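Local atomic coordinates of putative lipoprotein YerB (Bacillus subtilis, PDB entry 2PSB), a protein that is a putative membrane lipoprotein of unknown biochemical function that interacts with PcrA, an interaction not essential for cell viability. Residues Y182-D187 and L258-G263; V197-D202 and W294-P299. All blocks are in the same frame, centred on the assembly; numbering follows the deposited sequence.

Contact 1. Residues Y182-D187 and L258-G263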
loop_
_atom_site.group_PDB
_atom_site.type_symbol
_atom_site.label_atom_id
_atom_site.label_comp_id
_atom_site.label_asym_id
_atom_site.label_seq_id
_atom_site.Cartn_x
_atom_site.Cartn_y
_atom_site.Cartn_z
ATOM N N TYR A 182 13.365 -16.981 7.272
ATOM C CA TYR A 182 12.001 -17.495 7.178
ATOM C C TYR A 182 11.204 -16.803 6.071
ATOM O O TYR A 182 11.250 -15.579 5.927
ATOM C CB TYR A 182 11.274 -17.297 8.509
ATOM C CG TYR A 182 11.813 -18.141 9.634
ATOM C CD1 TYR A 182 11.370 -19.447 9.815
ATOM C CD2 TYR A 182 12.781 -17.642 10.506
ATOM C CE1 TYR A 182 11.872 -20.241 10.840
ATOM C CE2 TYR A 182 13.298 -18.426 11.536
ATOM C CZ TYR A 182 12.835 -19.728 11.695
ATOM O OH TYR A 182 13.328 -20.524 12.702
ATOM N N ASN A 183 10.476 -17.594 5.291
ATOM C CA ASN A 183 9.653 -17.055 4.218
ATOM C C ASN A 183 8.205 -17.150 4.678
ATOM O O ASN A 183 7.893 -17.899 5.605
ATOM C CB ASN A 183 9.850 -17.852 2.927
ATOM C CG ASN A 183 11.285 -17.808 2.425
ATOM O OD1 ASN A 183 11.934 -16.766 2.459
ATOM N ND2 ASN A 183 11.782 -18.946 1.943
ATOM N N VAL A 184 7.324 -16.394 4.037
ATOM C CA VAL A 184 5.916 -16.397 4.405
ATOM C C VAL A 184 4.977 -16.360 3.200
ATOM O O VAL A 184 5.309 -15.815 2.145
ATOM C CB VAL A 184 5.585 -15.196 5.330
ATOM C CG1 VAL A 184 5.967 -13.890 4.644
ATOM C CG2 VAL A 184 4.108 -15.196 5.687
ATOM N N ARG A 185 3.804 -16.958 3.383
ATOM C CA ARG A 185 2.764 -17.007 2.368
ATOM C C ARG A 185 1.469 -16.484 2.986
ATOM O O ARG A 185 1.232 -16.653 4.178
ATOM C CB ARG A 185 2.549 -18.445 1.879
ATOM C CG ARG A 185 3.653 -18.993 0.981
ATOM C CD ARG A 185 4.890 -19.421 1.752
ATOM N NE ARG A 185 5.951 -19.857 0.845
ATOM C CZ ARG A 185 6.804 -19.039 0.236
ATOM N NH1 ARG A 185 7.730 -19.531 -0.576
ATOM N NH2 ARG A 185 6.748 -17.733 0.458
ATOM N N VAL A 186 0.634 -15.849 2.170
ATOM C CA VAL A 186 -0.633 -15.304 2.641
ATOM C C VAL A 186 -1.716 -15.754 1.674
ATOM O O VAL A 186 -1.641 -15.492 0.475
ATOM C CB VAL A 186 -0.606 -13.753 2.673
ATOM C CG1 VAL A 186 -1.890 -13.211 3.293
ATOM C CG2 VAL A 186 0.617 -13.272 3.448
ATOM N N ASP A 187 -2.714 -16.450 2.197
ATOM C CA ASP A 187 -3.799 -16.921 1.356
ATOM C C ASP A 187 -5.071 -16.129 1.612
ATOM O O ASP A 187 -5.616 -16.152 2.711
ATOM C CB ASP A 187 -4.057 -18.407 1.598
ATOM C CG ASP A 187 -5.325 -18.883 0.936
ATOM O OD1 ASP A 187 -5.496 -18.643 -0.280
ATOM O OD2 ASP A 187 -6.152 -19.498 1.635
ATOM N N LEU A 258 2.257 -10.137 12.501
ATOM C CA LEU A 258 3.567 -10.736 12.299
ATOM C C LEU A 258 4.474 -9.766 11.566
ATOM O O LEU A 258 4.049 -9.081 10.645
ATOM C CB LEU A 258 3.434 -12.013 11.467
ATOM C CG LEU A 258 2.961 -13.315 12.119
ATOM C CD1 LEU A 258 2.203 -13.069 13.420
ATOM C CD2 LEU A 258 2.109 -14.037 11.121
ATOM N N LEU A 259 5.737 -9.733 11.957
ATOM C CA LEU A 259 6.697 -8.845 11.329
ATOM C C LEU A 259 7.900 -9.639 10.836
ATOM O O LEU A 259 8.578 -10.300 11.622
ATOM C CB LEU A 259 7.139 -7.780 12.331
ATOM C CG LEU A 259 8.086 -6.697 11.812
ATOM C CD1 LEU A 259 7.423 -5.890 10.661
ATOM C CD2 LEU A 259 8.447 -5.783 12.970
ATOM N N PHE A 260 8.148 -9.574 9.528
ATOM C CA PHE A 260 9.264 -10.280 8.905
ATOM C C PHE A 260 10.295 -9.319 8.348
ATOM O O PHE A 260 10.000 -8.519 7.451
ATOM C CB PHE A 260 8.794 -11.163 7.749
ATOM C CG PHE A 260 7.762 -12.173 8.127
ATOM C CD1 PHE A 260 6.447 -11.791 8.354
ATOM C CD2 PHE A 260 8.107 -13.523 8.254
ATOM C CE1 PHE A 260 5.482 -12.734 8.700
ATOM C CE2 PHE A 260 7.150 -14.471 8.599
ATOM C CZ PHE A 260 5.836 -14.077 8.823
ATOM N N GLN A 261 11.509 -9.421 8.871
ATOM C CA GLN A 261 12.617 -8.590 8.432
ATOM C C GLN A 261 13.907 -9.386 8.639
ATOM O O GLN A 261 14.036 -10.116 9.619
ATOM C CB GLN A 261 12.636 -7.277 9.230
ATOM C CG GLN A 261 12.057 -7.406 10.620
ATOM C CD GLN A 261 12.140 -6.124 11.438
ATOM O OE1 GLN A 261 11.670 -5.060 11.022
ATOM N NE2 GLN A 261 12.728 -6.227 12.617
ATOM N N HIS A 262 14.846 -9.274 7.707
ATOM C CA HIS A 262 16.112 -9.997 7.811
ATOM C C HIS A 262 15.922 -11.506 7.953
ATOM O O HIS A 262 16.617 -12.154 8.728
ATOM C CB HIS A 262 16.913 -9.481 9.009
ATOM C CG HIS A 262 17.449 -8.098 8.821
ATOM N ND1 HIS A 262 17.743 -7.265 9.877
ATOM C CD2 HIS A 262 17.752 -7.402 7.699
ATOM C CE1 HIS A 262 18.202 -6.115 9.416
ATOM N NE2 HIS A 262 18.217 -6.172 8.095
ATOM N N GLY A 263 14.979 -12.067 7.210
ATOM C CA GLY A 263 14.753 -13.495 7.303
ATOM C C GLY A 263 14.127 -13.863 8.631
ATOM O O GLY A 263 13.683 -14.996 8.825
#
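Tyr-182 and Gly-263 bring the two backbones closest, with their CA atoms 4.9 Å apart, and from there the segments diverge, so that farther along only side chains bridge them. At the near end Tyr-182 N donates to Gly-263 O at 2.5 Å, short for such a bond and bent to 143° at the hydrogen, but lying in the carbonyl plane on a lone pair. The same oxygen meets the start of the tyrosine side chain, with Gly-263 O 3.3 Å from Tyr-182 CB and at the ring edge near CD2. With CG anti to the carbonyl carbon (chi1 -68°) the near edge of the ring stays beside Gly-263 O while its far end leads away. One step into strand 183-187, Val-184 lies over a face of the Phe-260 ring. Its CB makes the CH-pi contact, 4.0 Å from the Phe-260 ring centroid and 25° off the normal, displaced toward the rim, where Val-184 CB is 3.7 Å from Phe-260 CZ. The CG2 methyl lies on the same side of the ring, just past the rim at CZ, with Val-184 CG2 3.8 Å from Phe-260 CZ. Ile-233 of strand 230-240 touches both side chains, and Tyr-199 also packs on Val-184, so the pair sits in an apolar layer between strands 183-187 and 196-202 of the antiparallel sheet and strands 230-240 and 255-261. Chemically, the contact is divided: one directional backbone bond ties the residue just before strand 183-187 to the turn that follows strand 255-261, while the Val-184 to Phe-260 part rests on dispersion between an isopropyl group and an aromatic face.

Contact 2. Residues V197-D202 and W294-P299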
loop_
_atom_site.group_PDB
_atom_site.type_symbol
_atom_site.label_atom_id
_atom_site.label_comp_id
_atom_site.label_asym_id
_atom_site.label_seq_id
_atom_site.Cartn_x
_atom_site.Cartn_y
_atom_site.Cartn_z
ATOM N N VAL A 197 -0.304 -15.100 -1.937
ATOM C CA VAL A 197 0.811 -14.161 -1.944
ATOM C C VAL A 197 1.971 -14.797 -1.173
ATOM O O VAL A 197 1.766 -15.393 -0.120
ATOM C CB VAL A 197 0.411 -12.814 -1.268
ATOM C CG1 VAL A 197 1.599 -11.869 -1.242
ATOM C CG2 VAL A 197 -0.739 -12.171 -2.035
ATOM N N GLU A 198 3.184 -14.671 -1.695
ATOM C CA GLU A 198 4.340 -15.263 -1.034
ATOM C C GLU A 198 5.488 -14.269 -0.997
ATOM O O GLU A 198 5.687 -13.497 -1.934
ATOM C CB GLU A 198 4.790 -16.530 -1.781
ATOM C CG GLU A 198 3.655 -17.297 -2.455
ATOM C CD GLU A 198 4.132 -18.547 -3.185
ATOM O OE1 GLU A 198 3.424 -19.025 -4.102
ATOM O OE2 GLU A 198 5.214 -19.061 -2.836
ATOM N N TYR A 199 6.236 -14.281 0.099
ATOM C CA TYR A 199 7.380 -13.395 0.239
ATOM C C TYR A 199 8.587 -14.274 0.534
ATOM O O TYR A 199 8.601 -15.041 1.499
ATOM C CB TYR A 199 7.154 -12.367 1.363
ATOM C CG TYR A 199 6.000 -11.406 1.098
ATOM C CD1 TYR A 199 4.712 -11.684 1.556
ATOM C CD2 TYR A 199 6.192 -10.240 0.353
ATOM C CE1 TYR A 199 3.645 -10.825 1.281
ATOM C CE2 TYR A 199 5.122 -9.376 0.071
ATOM C CZ TYR A 199 3.863 -9.679 0.536
ATOM O OH TYR A 199 2.807 -8.851 0.251
ATOM N N ASN A 200 9.600 -14.166 -0.315
ATOM C CA ASN A 200 10.793 -14.973 -0.160
ATOM C C ASN A 200 12.005 -14.099 0.094
ATOM O O ASN A 200 12.331 -13.226 -0.703
ATOM C CB ASN A 200 10.984 -15.823 -1.414
ATOM C CG ASN A 200 9.712 -16.560 -1.806
ATOM O OD1 ASN A 200 9.234 -16.441 -2.937
ATOM N ND2 ASN A 200 9.153 -17.323 -0.868
ATOM N N TYR A 201 12.661 -14.342 1.222
ATOM C CA TYR A 201 13.838 -13.585 1.601
ATOM C C TYR A 201 15.061 -14.019 0.794
ATOM O O TYR A 201 15.264 -15.204 0.526
ATOM C CB TYR A 201 14.116 -13.761 3.094
ATOM C CG TYR A 201 15.158 -12.807 3.635
ATOM C CD1 TYR A 201 14.963 -11.428 3.565
ATOM C CD2 TYR A 201 16.343 -13.280 4.225
ATOM C CE1 TYR A 201 15.915 -10.538 4.063
ATOM C CE2 TYR A 201 17.301 -12.389 4.727
ATOM C CZ TYR A 201 17.078 -11.021 4.641
ATOM O OH TYR A 201 18.014 -10.123 5.113
ATOM N N ASP A 202 15.871 -13.042 0.407
ATOM C CA ASP A 202 17.074 -13.309 -0.358
ATOM C C ASP A 202 18.282 -12.968 0.510
ATOM O O ASP A 202 18.717 -11.809 0.561
ATOM C CB ASP A 202 17.090 -12.459 -1.627
ATOM C CG ASP A 202 18.177 -12.878 -2.591
ATOM O OD1 ASP A 202 17.845 -13.510 -3.611
ATOM O OD2 ASP A 202 19.363 -12.591 -2.325
ATOM N N TRP A 294 6.101 -3.628 2.984
ATOM C CA TRP A 294 4.841 -4.127 2.450
ATOM C C TRP A 294 3.980 -4.606 3.603
ATOM O O TRP A 294 4.390 -5.470 4.383
ATOM C CB TRP A 294 5.060 -5.276 1.487
ATOM C CG TRP A 294 5.048 -4.854 0.058
ATOM C CD1 TRP A 294 6.005 -4.118 -0.585
ATOM C CD2 TRP A 294 4.071 -5.197 -0.933
ATOM N NE1 TRP A 294 5.691 -3.993 -1.914
ATOM C CE2 TRP A 294 4.509 -4.642 -2.157
ATOM C CE3 TRP A 294 2.868 -5.916 -0.907
ATOM C CZ2 TRP A 294 3.790 -4.786 -3.350
ATOM C CZ3 TRP A 294 2.151 -6.059 -2.088
ATOM C CH2 TRP A 294 2.614 -5.495 -3.297
ATOM N N ILE A 295 2.789 -4.032 3.706
ATOM C CA ILE A 295 1.844 -4.374 4.761
ATOM C C ILE A 295 0.686 -5.169 4.185
ATOM O O ILE A 295 0.041 -4.751 3.212
ATOM C CB ILE A 295 1.281 -3.102 5.453
ATOM C CG1 ILE A 295 2.434 -2.267 6.017
ATOM C CG2 ILE A 295 0.300 -3.495 6.566
ATOM C CD1 ILE A 295 2.012 -1.140 6.885
ATOM N N ASN A 296 0.439 -6.326 4.788
ATOM C CA ASN A 296 -0.656 -7.192 4.379
ATOM C C ASN A 296 -1.706 -7.269 5.457
ATOM O O ASN A 296 -1.462 -7.822 6.526
ATOM C CB ASN A 296 -0.156 -8.601 4.103
ATOM C CG ASN A 296 0.232 -8.795 2.681
ATOM O OD1 ASN A 296 -0.621 -9.017 1.823
ATOM N ND2 ASN A 296 1.516 -8.699 2.406
ATOM N N ILE A 297 -2.874 -6.706 5.192
ATOM C CA ILE A 297 -3.937 -6.768 6.170
ATOM C C ILE A 297 -4.765 -8.027 5.897
ATOM O O ILE A 297 -5.180 -8.292 4.761
ATOM C CB ILE A 297 -4.810 -5.504 6.103
ATOM C CG1 ILE A 297 -4.018 -4.322 6.677
ATOM C CG2 ILE A 297 -6.129 -5.720 6.875
ATOM C CD1 ILE A 297 -4.548 -2.949 6.259
ATOM N N VAL A 298 -4.977 -8.809 6.947
ATOM C CA VAL A 298 -5.745 -10.048 6.838
ATOM C C VAL A 298 -6.817 -10.118 7.918
ATOM O O VAL A 298 -6.646 -9.568 9.001
ATOM C CB VAL A 298 -4.823 -11.295 7.009
ATOM C CG1 VAL A 298 -3.640 -11.204 6.062
ATOM C CG2 VAL A 298 -4.347 -11.401 8.455
ATOM N N PRO A 299 -7.947 -10.778 7.628
ATOM C CA PRO A 299 -9.005 -10.890 8.640
ATOM C C PRO A 299 -8.723 -12.019 9.643
ATOM O O PRO A 299 -9.411 -12.147 10.646
ATOM C CB PRO A 299 -10.264 -11.131 7.809
ATOM C CG PRO A 299 -9.741 -11.829 6.595
ATOM C CD PRO A 299 -8.463 -11.094 6.288
#
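Tyr-199 and Trp-294 are the nearest residues by backbone, yet their CA atoms stand 9.9 Å apart, so the two strands meet through side chains alone. Tyr-199 does most of the reaching. With chi1 at -64° the side chain lies beside its own backbone N, and the phenol extends across the gap until its hydroxyl arrives beside the benzo part of the Trp-294 indole. There Tyr-199 OH lies 3.2 Å from Trp-294 CE3, with Trp-294 CZ3 a little farther off. The two side chains cross at about a right angle, and CE3 sits at the edge of the phenol ring, near its plane. Strand 196-202 runs antiparallel between strands 183-187 and 207-212, whereas strand 293-298 is flanked by 54-59 and 230-240, parallel to both; the contact joins the antiparallel sheet that holds strand 196-202 to the strands beside 293-298, across a buried interface of this DUF3048 protein. Asn-296 comes at the hydroxyl from the opposite direction to Tyr-199, its amide plane turned 70° from the phenol ring, and Asn-296 CG is 3.5 Å from Tyr-199 OH. The clear polar partner of that hydroxyl is Arg-210 of strand 207-212, which donates through NE. A phenylalanine in place of Tyr-199 would probably leave Arg-210 NE without this acceptor and open a gap between Trp-294 and the amide of Asn-296. Met-228 touches both aromatic side chains, and on the indole Phe-67 adds an edge-to-face ring contact.

From the N terminus the chain passes first through 182-187, turns, and comes back antiparallel as 197-202. It then runs on to 258-263, where contact 1 closes a loop of 70 intervening residues rich in strand and without helix. Contact 2 closes a longer loop, of 91, when 294-299 returns to 197-202. The segments alternate along the chain, so the two loops cross rather than nest. Their first segments are neighbouring strands, coupled by backbone pairing of Val-184 with Tyr-199 and of Val-186 with Val-197. Contact 1 thus fastens that antiparallel sheet to strand 255-261, and contact 2 fastens it to strand 293-298; strand 230-240 lies between these two partners.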